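Local coordinates for protein 4-alpha-glucanotransferase (Streptococcus agalactiae, PDB 6M6T) that is an amylomaltase, a TIM-barrel enzyme of the 4-alpha-glucanotransferase family, that holds bound glycans in its pockets, at residues Y385-A391 / T439-I445; D19-G23 / V100-L105; K156-W161 / A223-W229; E399-G403 / M448-L452; V33-V37 / D208-Q212. One frame throughout, in Å; residues are numbered along the deposited sequence.

How the contacts relate
Contact 1 pairs barrel strands 389-392 and 443-447. Contact 4 lies further along the chain from both, at once after 443-447 and beyond a loop after 389-392, the two centres about 19 Å apart. Contact 5 packs helix 27-38 against the lead-in to strand 212-217 and touches contact 4 where M448 CE meets F35 CE2 at 3.6 Å. Contacts 2 and 3, centres about 25 Å apart, join loops to one another or to the start of a helix; contact 3 lies on the opposite side of the chain's centre from contacts 1, 4 and 5. Towards the bound glycans, A223 of contact 3 comes within about 9 Å (side chain to AC1) and Y385 of contact 1 within about 10 Å (side chain to GLC).

Contact 1. Residues Y385-A391 / T439-I445; sequences YTENTIA and TVSQTTI
Strands 389-391 and 443-445 are parallel neighbours in a TIM barrel, with axes 4.7 Å apart at closest and crossing at -29°; the loops leading into them also meet. Along 439-445, T439 CB first lies at the edge of the ring of Y385 (chi1 m), 3.8 Å from Y385 CD2. V440 CG2 packs 3.1 Å from Y385 O, and V440 O receives a CA-H...O contact from E387 CA (3.4 Å). S441 OG (chi1 m) donates to T389 OG1 (2.8 Å), which, with chi1 p, donates in turn to T386 O (2.9 Å). Q442 N donates to E387 O (2.9 Å), the carbonyl that also takes T389 N (2.7 Å) around the inverse gamma turn centred on N388 (-80/61). From T443 the register is strict: I390 pairs with T443 (CA-CA 5.0 Å) and A391 with T444 (4.6 Å). A391 N donates to T443 O and I445 N to A391 O, both at 2.9 Å. I390 and T443 lie on one face, while A391 and T444 lie on the other, against L436 of helix 428-438. The directed hydroxyl chain gives the buried S441 and T389 hydroxyls partners just ahead of the paired residues, so hydrogen bonding carries on from loop to sheet.

Contact 2. Residues D19-G23 / V100-L105; sequences DLGIG and VDYAGL
The side chain of I22 is the bump here, and V100, Y102 and L105 form the hollow that takes it. Segment 19-23, between strand 6-10 and helix 27-38, turns through G21 at positive phi (89/2) and then extends at I22 (-172/142, chi1 t), its CA-CB bond toward the other segment. I22 CD1 reaches V100 CG1 at 3.4 Å and Y102 CE2 at 3.8 Å, while I22 CG2 rests 4.1 Å from L105 CD1. V100 (chi1 t) also pushes CG1 to 3.1 Å from G21 O. L105 (chi1 t) begins helix 105-122 just after the N-cap position G104, and L105 N bonded to Y102 O (3.1 Å) curls the segment so that its side chains converge. At G21, an ideal CB would come within 3.4 Å of L105 CD1 and strike the preceding carbonyl, so glycine fits both turn and hollow. With no hydrogen bond across, the loop after the first barrel strand and the loop before helix 105-122 meet by close, mainly apolar packing, 218 Å² buried in all.

Contact 3. Residues K156-W161 / A223-W229; sequences KALQEW and ADSVEVW
An N-capped short helix, 226-230, which follows strand 212-217 of the TIM barrel, is met here by a turn connecting helices 140-152 and 164-167. S225 is its N-cap: E227 N donates to S225 OG at 2.7 Å, and V228 N does so weakly at 3.4 Å. Along 156-161, the turn is tightened from within, with A157 N bonded to E160 OE1 (3.2 Å) and E160 N to A157 O (3.1 Å). A157 CA lies 3.3 Å from D224 OD2, an oxygen that also forms a salt bridge with K150. L158 is the central residue, with L158 CA 5.3 Å from D224 CA: its N donates to D224 OD1 (2.5 Å, 155°), and its side chain (chi1 t) packs against the helix, CD2 to V228 CG1 at 3.7 Å and CD1 to W229 CD1 at 3.4 Å. Q159, with chi1 m and chi2 p, bends back so that NE2 donates to A223 O (2.6 Å). W161 (chi1 m) closes the contact in a T-shaped stack, presenting its edge to the face of W229, whose indole nitrogen bonds to I166 O. W161's six-membered and W229's five-membered ring have centroids 5.3 Å apart and planes at 70°.

Contact 4. Residues E399-G403 / M448-L452; sequences EVING and MQDLL
This is a small, buried helix-start contact in which one acidic side chain bonds to a main-chain amide, just beyond two adjacent strands of the barrel. Helix 448-451 follows strand 443-447 directly; helix 401-404 is reached from strand 389-392 through a loop that includes the glycan-pocket residues H396 and D397. The closest CA pair is I401 and D450, at 6.2 Å. D450, with chi1 m, points at the other segment, and its OD1 accepts from I401 N (2.9 Å, 147°), the first residue of the helix whose N-cap position V400 occupies. Apolar atoms frame the carboxylate: V400 CB is 3.4 Å from D450 OD1, and I401 CD1 (chi1 m, chi2 t) is 3.3 Å from D450 OD2. V400 CG1 also packs on Q449 CB (3.9 Å), while the amide of Q449 bonds to S458 O. Only 182 Å² is buried between the segments. The D450 carboxylate thus accepts from a first-turn amide, one of the NH groups that lack helical acceptors, and joins the short helices that follow the seventh and eighth strands of a TIM barrel.

Contact 5. Residues V33-V37 / D208-Q212; sequences VDFLV and DKGIQ
I211 is the apolar centre, turned towards one side of helix 27-38. With chi1 and chi2 both m, its CG1 meets V33 CG1 at 4.1 Å and V37 CG1 at 3.7 Å, and its CD1 meets L36 CB at 3.9 Å. V33, L36 and V37 are spaced i, i+3 and i+4, so they fall on neighbouring turns of the helix, where V37 N bonds to V33 O (3.0 Å), and together they form the patch I211 sits on. Further out, V37 CG1 (chi1 m) lies 3.6 Å from both K209 O and K209 CB, and the closest CA pair is V37 and K209, at 7.0 Å. At the polar edge, K209 lays its aliphatic chain alongside the helix, with K209 CE 3.6 Å from D34 OD1; K209 NZ stays 4.3 Å from that oxygen, beyond salt-bridge range. D34 OD1 bonds instead to Y205 OH. No hydrogen bond crosses between the segments. The backbone of 208-212 is set by a Schellman motif that ends helix 182-208, with G210 as C-prime residue at positive phi (76/6) and I211 N bonded to A206 O; those angles call for glycine. The chain then extends into strand 212-217, so I211 packs against helix 27-38 and against A206 of helix 182-208, while V33 and L36 also touch W44 of strand 43-45.

Contact 1. Residues Y385-A391 / T439-I445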
# COMPACT_ATOMS: atom_id res chain seq x y z
N TYR A 385 19.78 16.01 -5.04
CA TYR A 385 18.76 15.34 -5.82
C TYR A 385 19.03 15.57 -7.30
O TYR A 385 19.61 16.58 -7.70
CB TYR A 385 17.37 15.85 -5.45
CG TYR A 385 17.01 15.69 -4.00
CD1 TYR A 385 17.80 14.96 -3.12
CD2 TYR A 385 15.84 16.26 -3.50
CE1 TYR A 385 17.46 14.81 -1.79
CE2 TYR A 385 15.48 16.12 -2.17
CZ TYR A 385 16.28 15.39 -1.31
OH TYR A 385 15.92 15.23 0.02
N THR A 386 18.62 14.60 -8.12
CA THR A 386 18.63 14.76 -9.56
C THR A 386 17.19 14.63 -10.08
O THR A 386 16.26 14.38 -9.31
CB THR A 386 19.56 13.75 -10.22
OG1 THR A 386 18.84 12.55 -10.50
CG2 THR A 386 20.73 13.43 -9.30
N GLU A 387 17.02 14.83 -11.38
CA GLU A 387 15.67 14.89 -11.94
C GLU A 387 14.97 13.55 -11.83
O GLU A 387 13.79 13.49 -11.46
CB GLU A 387 15.74 15.38 -13.39
CG GLU A 387 14.47 15.16 -14.22
CD GLU A 387 14.49 13.83 -14.96
OE1 GLU A 387 13.59 13.00 -14.72
OE2 GLU A 387 15.42 13.61 -15.77
N ASN A 388 15.68 12.46 -12.12
CA ASN A 388 15.06 11.13 -12.13
C ASN A 388 14.93 10.56 -10.71
O ASN A 388 15.50 9.52 -10.36
CB ASN A 388 15.87 10.19 -13.02
CG ASN A 388 15.10 8.96 -13.40
OD1 ASN A 388 13.88 9.01 -13.56
ND2 ASN A 388 15.82 7.84 -13.56
N THR A 389 14.18 11.29 -9.88
CA THR A 389 13.82 10.87 -8.53
C THR A 389 12.44 11.42 -8.18
O THR A 389 11.97 12.41 -8.77
CB THR A 389 14.84 11.33 -7.46
OG1 THR A 389 14.83 12.76 -7.36
CG2 THR A 389 16.27 10.85 -7.75
N ILE A 390 11.80 10.78 -7.21
CA ILE A 390 10.51 11.21 -6.65
C ILE A 390 10.78 11.66 -5.23
O ILE A 390 11.15 10.85 -4.38
CB ILE A 390 9.48 10.08 -6.64
CG1 ILE A 390 9.38 9.38 -8.00
CG2 ILE A 390 8.15 10.59 -6.13
CD1 ILE A 390 9.38 10.32 -9.19
N ALA A 391 10.58 12.93 -4.92
CA ALA A 391 10.97 13.43 -3.61
C ALA A 391 9.76 13.55 -2.69
O ALA A 391 8.71 14.04 -3.09
CB ALA A 391 11.68 14.77 -3.72
N THR A 439 13.03 21.55 -5.29
CA THR A 439 14.10 20.64 -5.70
C THR A 439 13.98 20.28 -7.18
O THR A 439 12.93 20.40 -7.80
CB THR A 439 14.09 19.36 -4.86
OG1 THR A 439 13.12 18.44 -5.37
CG2 THR A 439 13.77 19.66 -3.40
N VAL A 440 15.09 19.79 -7.74
CA VAL A 440 15.15 19.50 -9.16
C VAL A 440 14.42 18.21 -9.50
O VAL A 440 14.46 17.75 -10.65
CB VAL A 440 16.61 19.43 -9.64
CG1 VAL A 440 17.32 20.70 -9.27
CG2 VAL A 440 17.32 18.23 -9.05
N SER A 441 13.78 17.59 -8.50
CA SER A 441 13.11 16.31 -8.69
C SER A 441 11.98 16.45 -9.70
O SER A 441 11.29 17.47 -9.75
CB SER A 441 12.56 15.79 -7.35
OG SER A 441 13.51 15.06 -6.60
N GLN A 442 11.78 15.41 -10.53
CA GLN A 442 10.72 15.50 -11.53
C GLN A 442 9.35 15.51 -10.88
O GLN A 442 8.46 16.21 -11.35
CB GLN A 442 10.83 14.37 -12.55
CG GLN A 442 10.32 12.99 -12.12
CD GLN A 442 10.61 11.89 -13.16
OE1 GLN A 442 11.77 11.53 -13.41
NE2 GLN A 442 9.54 11.37 -13.77
N THR A 443 9.19 14.78 -9.77
CA THR A 443 7.93 14.70 -9.04
C THR A 443 8.19 14.83 -7.55
O THR A 443 9.15 14.26 -7.03
CB THR A 443 7.19 13.39 -9.31
OG1 THR A 443 7.18 13.11 -10.72
CG2 THR A 443 5.76 13.46 -8.81
N THR A 444 7.35 15.58 -6.86
CA THR A 444 7.37 15.67 -5.41
C THR A 444 5.98 15.36 -4.90
O THR A 444 4.97 15.74 -5.52
CB THR A 444 7.79 17.07 -4.94
OG1 THR A 444 6.96 18.05 -5.58
CG2 THR A 444 9.29 17.33 -5.26
N ILE A 445 5.92 14.65 -3.78
CA ILE A 445 4.66 14.19 -3.20
C ILE A 445 4.52 14.76 -1.80
O ILE A 445 5.45 14.69 -0.99
CB ILE A 445 4.57 12.66 -3.16
CG1 ILE A 445 4.92 12.08 -4.52
CG2 ILE A 445 3.18 12.25 -2.79
CD1 ILE A 445 3.90 12.41 -5.57

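Contact 2. Residues D19-G23 / V100-L105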
# COMPACT_ATOMS: atom_id res chain seq x y z
N ASP A 19 -18.94 8.23 6.78
CA ASP A 19 -19.76 7.88 7.95
C ASP A 19 -19.60 6.38 8.23
O ASP A 19 -20.11 5.93 9.23
CB ASP A 19 -21.22 8.22 7.67
CG ASP A 19 -21.56 9.70 7.78
OD1 ASP A 19 -21.38 10.42 6.79
OD2 ASP A 19 -22.01 10.11 8.87
N LEU A 20 -18.86 5.69 7.36
CA LEU A 20 -18.66 4.23 7.46
C LEU A 20 -17.47 3.87 8.34
O LEU A 20 -17.21 2.69 8.43
CB LEU A 20 -18.45 3.66 6.06
CG LEU A 20 -19.60 3.89 5.08
CD1 LEU A 20 -19.43 3.03 3.85
CD2 LEU A 20 -20.92 3.58 5.75
N GLY A 21 -16.76 4.84 8.93
CA GLY A 21 -15.66 4.50 9.85
C GLY A 21 -14.35 4.32 9.14
O GLY A 21 -13.37 4.03 9.78
N ILE A 22 -14.34 4.52 7.85
CA ILE A 22 -13.13 4.31 7.07
C ILE A 22 -13.39 4.81 5.66
O ILE A 22 -14.49 4.66 5.13
CB ILE A 22 -12.73 2.82 7.07
CG1 ILE A 22 -11.34 2.66 6.45
CG2 ILE A 22 -13.78 1.98 6.37
CD1 ILE A 22 -10.43 1.77 7.23
N GLY A 23 -12.38 5.43 5.05
CA GLY A 23 -12.54 5.90 3.68
C GLY A 23 -12.93 4.78 2.73
O GLY A 23 -12.68 3.61 2.96
N VAL A 100 -9.49 5.36 12.62
CA VAL A 100 -10.24 4.15 12.29
C VAL A 100 -10.17 3.21 13.49
O VAL A 100 -9.20 3.22 14.26
CB VAL A 100 -9.72 3.44 11.03
CG1 VAL A 100 -10.75 2.46 10.52
CG2 VAL A 100 -9.33 4.44 9.96
N ASP A 101 -11.22 2.41 13.67
CA ASP A 101 -11.22 1.29 14.61
C ASP A 101 -11.44 0.03 13.77
O ASP A 101 -12.57 -0.35 13.45
CB ASP A 101 -12.28 1.46 15.69
CG ASP A 101 -12.39 0.23 16.60
OD1 ASP A 101 -11.36 -0.49 16.79
OD2 ASP A 101 -13.50 -0.04 17.11
N TYR A 102 -10.32 -0.62 13.40
CA TYR A 102 -10.40 -1.86 12.63
C TYR A 102 -10.93 -3.00 13.48
O TYR A 102 -11.53 -3.94 12.95
CB TYR A 102 -9.03 -2.25 12.08
CG TYR A 102 -8.43 -1.31 11.05
CD1 TYR A 102 -7.68 -0.21 11.44
CD2 TYR A 102 -8.57 -1.55 9.68
CE1 TYR A 102 -7.11 0.64 10.51
CE2 TYR A 102 -8.01 -0.71 8.74
CZ TYR A 102 -7.29 0.40 9.16
OH TYR A 102 -6.72 1.26 8.23
N ALA A 103 -10.71 -2.94 14.80
CA ALA A 103 -11.24 -3.92 15.74
C ALA A 103 -12.76 -3.89 15.68
O ALA A 103 -13.40 -2.93 16.12
CB ALA A 103 -10.75 -3.63 17.16
N GLY A 104 -13.36 -4.93 15.11
CA GLY A 104 -14.80 -4.96 15.01
C GLY A 104 -15.40 -4.17 13.86
O GLY A 104 -16.63 -4.05 13.80
N LEU A 105 -14.60 -3.61 12.96
CA LEU A 105 -15.21 -3.03 11.77
C LEU A 105 -15.49 -4.10 10.71
O LEU A 105 -16.48 -4.02 9.97
CB LEU A 105 -14.32 -1.93 11.21
CG LEU A 105 -14.81 -1.37 9.89
CD1 LEU A 105 -14.72 0.13 9.91
CD2 LEU A 105 -13.97 -1.94 8.76

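Contact 3. Residues K156-W161 / A223-W229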
# COMPACT_ATOMS: atom_id res chain seq x y z
N LYS A 156 -8.54 -18.72 11.52
CA LYS A 156 -7.24 -19.18 11.97
C LYS A 156 -6.26 -19.20 10.80
O LYS A 156 -6.65 -19.41 9.65
CB LYS A 156 -7.33 -20.57 12.61
CG LYS A 156 -7.91 -20.54 14.01
CD LYS A 156 -7.42 -21.68 14.88
CE LYS A 156 -7.45 -21.25 16.34
NZ LYS A 156 -8.85 -21.04 16.83
N ALA A 157 -4.99 -18.99 11.11
CA ALA A 157 -3.99 -18.95 10.05
C ALA A 157 -3.95 -20.27 9.28
O ALA A 157 -4.31 -21.33 9.79
CB ALA A 157 -2.61 -18.66 10.64
N LEU A 158 -3.48 -20.17 8.04
CA LEU A 158 -3.35 -21.34 7.17
C LEU A 158 -2.49 -22.43 7.79
O LEU A 158 -2.74 -23.62 7.58
CB LEU A 158 -2.77 -20.91 5.83
CG LEU A 158 -2.14 -22.02 4.99
CD1 LEU A 158 -3.23 -22.73 4.19
CD2 LEU A 158 -1.01 -21.47 4.09
N GLN A 159 -1.45 -22.05 8.53
CA GLN A 159 -0.55 -23.05 9.10
C GLN A 159 -1.20 -23.82 10.24
O GLN A 159 -0.76 -24.94 10.54
CB GLN A 159 0.73 -22.38 9.59
CG GLN A 159 1.62 -21.85 8.47
CD GLN A 159 1.13 -20.51 7.91
OE1 GLN A 159 0.38 -19.78 8.58
NE2 GLN A 159 1.56 -20.19 6.69
N GLU A 160 -2.22 -23.26 10.89
CA GLU A 160 -2.83 -23.89 12.05
C GLU A 160 -4.26 -24.38 11.78
O GLU A 160 -5.01 -24.62 12.73
CB GLU A 160 -2.81 -22.93 13.25
CG GLU A 160 -3.51 -21.58 13.01
CD GLU A 160 -3.54 -20.65 14.24
OE1 GLU A 160 -4.09 -19.51 14.12
OE2 GLU A 160 -3.04 -21.05 15.33
N TRP A 161 -4.64 -24.55 10.51
CA TRP A 161 -5.90 -25.23 10.22
C TRP A 161 -5.84 -26.64 10.80
O TRP A 161 -4.77 -27.14 11.17
CB TRP A 161 -6.19 -25.31 8.71
CG TRP A 161 -6.46 -23.98 8.02
CD1 TRP A 161 -6.60 -22.75 8.60
CD2 TRP A 161 -6.63 -23.76 6.60
NE1 TRP A 161 -6.83 -21.78 7.64
CE2 TRP A 161 -6.85 -22.38 6.41
CE3 TRP A 161 -6.61 -24.60 5.48
CZ2 TRP A 161 -7.05 -21.82 5.15
CZ3 TRP A 161 -6.80 -24.04 4.22
CH2 TRP A 161 -7.02 -22.67 4.07
N ALA A 223 2.55 -15.06 5.30
CA ALA A 223 2.56 -16.52 5.27
C ALA A 223 1.16 -17.10 5.29
O ALA A 223 0.99 -18.29 5.00
CB ALA A 223 3.37 -17.09 6.43
N ASP A 224 0.15 -16.29 5.62
CA ASP A 224 -1.25 -16.70 5.69
C ASP A 224 -1.93 -16.19 4.42
O ASP A 224 -2.62 -15.18 4.42
CB ASP A 224 -1.89 -16.12 6.94
CG ASP A 224 -3.17 -16.81 7.32
OD1 ASP A 224 -3.40 -17.94 6.83
OD2 ASP A 224 -3.95 -16.23 8.11
N SER A 225 -1.77 -16.95 3.34
CA SER A 225 -1.97 -16.42 1.99
C SER A 225 -2.44 -17.51 1.04
O SER A 225 -2.05 -18.67 1.17
CB SER A 225 -0.66 -15.81 1.47
OG SER A 225 -0.54 -15.95 0.06
N VAL A 226 -3.28 -17.12 0.07
CA VAL A 226 -3.69 -18.03 -0.98
C VAL A 226 -2.52 -18.43 -1.86
O VAL A 226 -2.59 -19.44 -2.57
CB VAL A 226 -4.83 -17.39 -1.81
CG1 VAL A 226 -4.32 -16.22 -2.63
CG2 VAL A 226 -5.47 -18.42 -2.71
N GLU A 227 -1.42 -17.68 -1.81
CA GLU A 227 -0.26 -18.01 -2.64
C GLU A 227 0.61 -19.09 -1.98
O GLU A 227 1.07 -20.02 -2.65
CB GLU A 227 0.56 -16.75 -2.94
CG GLU A 227 0.09 -15.97 -4.17
CD GLU A 227 -1.02 -14.97 -3.86
OE1 GLU A 227 -1.12 -14.53 -2.68
OE2 GLU A 227 -1.79 -14.62 -4.78
N VAL A 228 0.84 -18.96 -0.67
CA VAL A 228 1.49 -20.01 0.10
C VAL A 228 0.69 -21.30 0.04
O VAL A 228 1.25 -22.40 0.15
CB VAL A 228 1.67 -19.52 1.55
CG1 VAL A 228 2.17 -20.64 2.44
CG2 VAL A 228 2.62 -18.33 1.59
N TRP A 229 -0.63 -21.19 -0.16
CA TRP A 229 -1.51 -22.34 -0.27
C TRP A 229 -1.43 -22.99 -1.66
O TRP A 229 -1.08 -24.17 -1.79
CB TRP A 229 -2.93 -21.91 0.05
CG TRP A 229 -3.84 -23.04 0.33
CD1 TRP A 229 -3.56 -24.14 1.09
CD2 TRP A 229 -5.17 -23.20 -0.15
NE1 TRP A 229 -4.64 -24.97 1.11
CE2 TRP A 229 -5.65 -24.42 0.36
CE3 TRP A 229 -6.01 -22.43 -0.96
CZ2 TRP A 229 -6.93 -24.89 0.09
CZ3 TRP A 229 -7.28 -22.91 -1.24
CH2 TRP A 229 -7.73 -24.12 -0.71

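Contact 4. Residues E399-G403 / M448-L452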
# COMPACT_ATOMS: atom_id res chain seq x y z
N GLU A 399 7.91 9.98 10.39
CA GLU A 399 7.10 10.90 11.17
C GLU A 399 6.44 11.93 10.26
O GLU A 399 6.86 12.16 9.14
CB GLU A 399 7.99 11.59 12.20
CG GLU A 399 8.90 10.62 12.91
CD GLU A 399 10.08 11.30 13.56
OE1 GLU A 399 11.14 11.42 12.88
OE2 GLU A 399 9.94 11.72 14.74
N VAL A 400 5.35 12.53 10.74
CA VAL A 400 4.87 13.73 10.08
C VAL A 400 5.89 14.83 10.35
O VAL A 400 6.59 14.81 11.37
CB VAL A 400 3.47 14.13 10.57
CG1 VAL A 400 2.51 12.96 10.46
CG2 VAL A 400 3.55 14.67 11.99
N ILE A 401 5.98 15.79 9.41
CA ILE A 401 7.00 16.84 9.49
C ILE A 401 6.96 17.54 10.85
O ILE A 401 8.00 17.81 11.46
CB ILE A 401 6.83 17.87 8.35
CG1 ILE A 401 7.14 17.24 7.00
CG2 ILE A 401 7.71 19.10 8.59
CD1 ILE A 401 6.62 18.05 5.86
N ASN A 402 5.75 17.84 11.33
CA ASN A 402 5.64 18.45 12.65
C ASN A 402 6.26 17.56 13.71
O ASN A 402 6.84 18.07 14.67
CB ASN A 402 4.19 18.71 12.99
CG ASN A 402 3.75 20.06 12.52
OD1 ASN A 402 4.57 20.98 12.43
ND2 ASN A 402 2.47 20.20 12.21
N GLY A 403 6.15 16.24 13.53
CA GLY A 403 6.78 15.33 14.48
C GLY A 403 8.28 15.23 14.30
O GLY A 403 9.04 15.27 15.27
N MET A 448 -0.58 14.30 2.94
CA MET A 448 -1.77 15.06 3.30
C MET A 448 -1.79 15.45 4.78
O MET A 448 -2.42 16.45 5.14
CB MET A 448 -3.03 14.26 2.94
CG MET A 448 -4.35 14.91 3.35
SD MET A 448 -4.69 16.46 2.48
CE MET A 448 -4.68 15.90 0.81
N GLN A 449 -1.08 14.71 5.64
CA GLN A 449 -0.96 15.13 7.03
C GLN A 449 -0.34 16.52 7.13
O GLN A 449 -0.91 17.43 7.74
CB GLN A 449 -0.10 14.14 7.82
CG GLN A 449 -0.82 12.92 8.35
CD GLN A 449 -0.86 11.80 7.33
OE1 GLN A 449 -0.97 12.04 6.10
NE2 GLN A 449 -0.77 10.57 7.81
N ASP A 450 0.83 16.70 6.49
CA ASP A 450 1.61 17.93 6.63
C ASP A 450 0.97 19.11 5.92
O ASP A 450 1.12 20.25 6.36
CB ASP A 450 3.02 17.69 6.12
CG ASP A 450 3.66 16.46 6.75
OD1 ASP A 450 3.50 16.30 7.98
OD2 ASP A 450 4.31 15.67 6.01
N LEU A 451 0.26 18.87 4.83
CA LEU A 451 -0.52 19.93 4.20
C LEU A 451 -1.51 20.56 5.17
O LEU A 451 -1.72 21.78 5.15
CB LEU A 451 -1.23 19.38 2.97
CG LEU A 451 -1.99 20.46 2.24
CD1 LEU A 451 -1.13 20.99 1.11
CD2 LEU A 451 -3.28 19.88 1.73
N LEU A 452 -2.12 19.77 6.05
CA LEU A 452 -3.01 20.30 7.08
C LEU A 452 -2.30 20.58 8.40
O LEU A 452 -2.98 20.87 9.39
CB LEU A 452 -4.17 19.34 7.35
CG LEU A 452 -4.75 18.68 6.10
CD1 LEU A 452 -5.56 17.45 6.51
CD2 LEU A 452 -5.59 19.66 5.29

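Contact 5. Residues V33-V37 / D208-Q212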
# COMPACT_ATOMS: atom_id res chain seq x y z
N VAL A 33 -10.42 13.64 -5.75
CA VAL A 33 -9.98 13.88 -7.12
C VAL A 33 -10.25 15.33 -7.51
O VAL A 33 -9.36 16.03 -8.04
CB VAL A 33 -10.66 12.90 -8.10
CG1 VAL A 33 -9.96 12.91 -9.45
CG2 VAL A 33 -10.68 11.51 -7.53
N ASP A 34 -11.49 15.80 -7.28
CA ASP A 34 -11.88 17.17 -7.57
C ASP A 34 -10.88 18.15 -6.96
O ASP A 34 -10.50 19.15 -7.59
CB ASP A 34 -13.29 17.44 -7.04
CG ASP A 34 -14.41 16.93 -7.97
OD1 ASP A 34 -14.21 16.92 -9.21
OD2 ASP A 34 -15.51 16.56 -7.46
N PHE A 35 -10.44 17.86 -5.73
CA PHE A 35 -9.50 18.74 -5.05
C PHE A 35 -8.11 18.66 -5.68
O PHE A 35 -7.37 19.65 -5.68
CB PHE A 35 -9.44 18.38 -3.56
CG PHE A 35 -8.08 18.49 -2.97
CD1 PHE A 35 -7.56 19.72 -2.61
CD2 PHE A 35 -7.30 17.35 -2.76
CE1 PHE A 35 -6.28 19.81 -2.08
CE2 PHE A 35 -6.01 17.45 -2.22
CZ PHE A 35 -5.51 18.67 -1.88
N LEU A 36 -7.74 17.49 -6.21
CA LEU A 36 -6.43 17.39 -6.85
C LEU A 36 -6.40 18.21 -8.14
O LEU A 36 -5.39 18.85 -8.45
CB LEU A 36 -6.07 15.93 -7.11
CG LEU A 36 -5.84 15.11 -5.84
CD1 LEU A 36 -5.30 13.67 -6.10
CD2 LEU A 36 -4.92 15.88 -4.93
N VAL A 37 -7.50 18.21 -8.89
CA VAL A 37 -7.56 19.04 -10.10
C VAL A 37 -7.75 20.52 -9.78
O VAL A 37 -7.42 21.36 -10.62
CB VAL A 37 -8.67 18.63 -11.09
CG1 VAL A 37 -8.69 17.11 -11.30
CG2 VAL A 37 -10.04 19.17 -10.66
N ASP A 208 -9.67 10.53 -16.33
CA ASP A 208 -10.26 11.48 -17.26
C ASP A 208 -10.24 12.91 -16.75
O ASP A 208 -10.51 13.83 -17.54
CB ASP A 208 -11.69 11.05 -17.60
CG ASP A 208 -11.71 9.79 -18.45
OD1 ASP A 208 -11.61 8.68 -17.88
OD2 ASP A 208 -11.81 9.91 -19.70
N LYS A 209 -9.91 13.14 -15.49
CA LYS A 209 -9.58 14.50 -15.06
C LYS A 209 -8.08 14.81 -15.10
O LYS A 209 -7.64 15.78 -14.48
CB LYS A 209 -10.11 14.75 -13.65
CG LYS A 209 -11.59 14.56 -13.53
CD LYS A 209 -12.31 15.89 -13.42
CE LYS A 209 -13.51 15.77 -12.52
NZ LYS A 209 -14.82 15.71 -13.28
N GLY A 210 -7.26 14.00 -15.78
CA GLY A 210 -5.82 14.22 -15.75
C GLY A 210 -5.10 13.79 -14.48
O GLY A 210 -3.89 14.03 -14.37
N ILE A 211 -5.79 13.14 -13.54
CA ILE A 211 -5.20 12.67 -12.28
C ILE A 211 -4.75 11.22 -12.44
O ILE A 211 -5.55 10.35 -12.82
CB ILE A 211 -6.19 12.81 -11.12
CG1 ILE A 211 -6.35 14.27 -10.76
CG2 ILE A 211 -5.71 12.00 -9.90
CD1 ILE A 211 -5.00 15.00 -10.71
N GLN A 212 -3.48 10.95 -12.13
CA GLN A 212 -2.89 9.62 -12.25
C GLN A 212 -2.61 9.01 -10.87
O GLN A 212 -2.20 9.73 -9.95
CB GLN A 212 -1.60 9.69 -13.06
CG GLN A 212 -1.75 10.33 -14.43
CD GLN A 212 -1.24 9.43 -15.52
OE1 GLN A 212 -0.03 9.17 -15.63
NE2 GLN A 212 -2.16 8.91 -16.34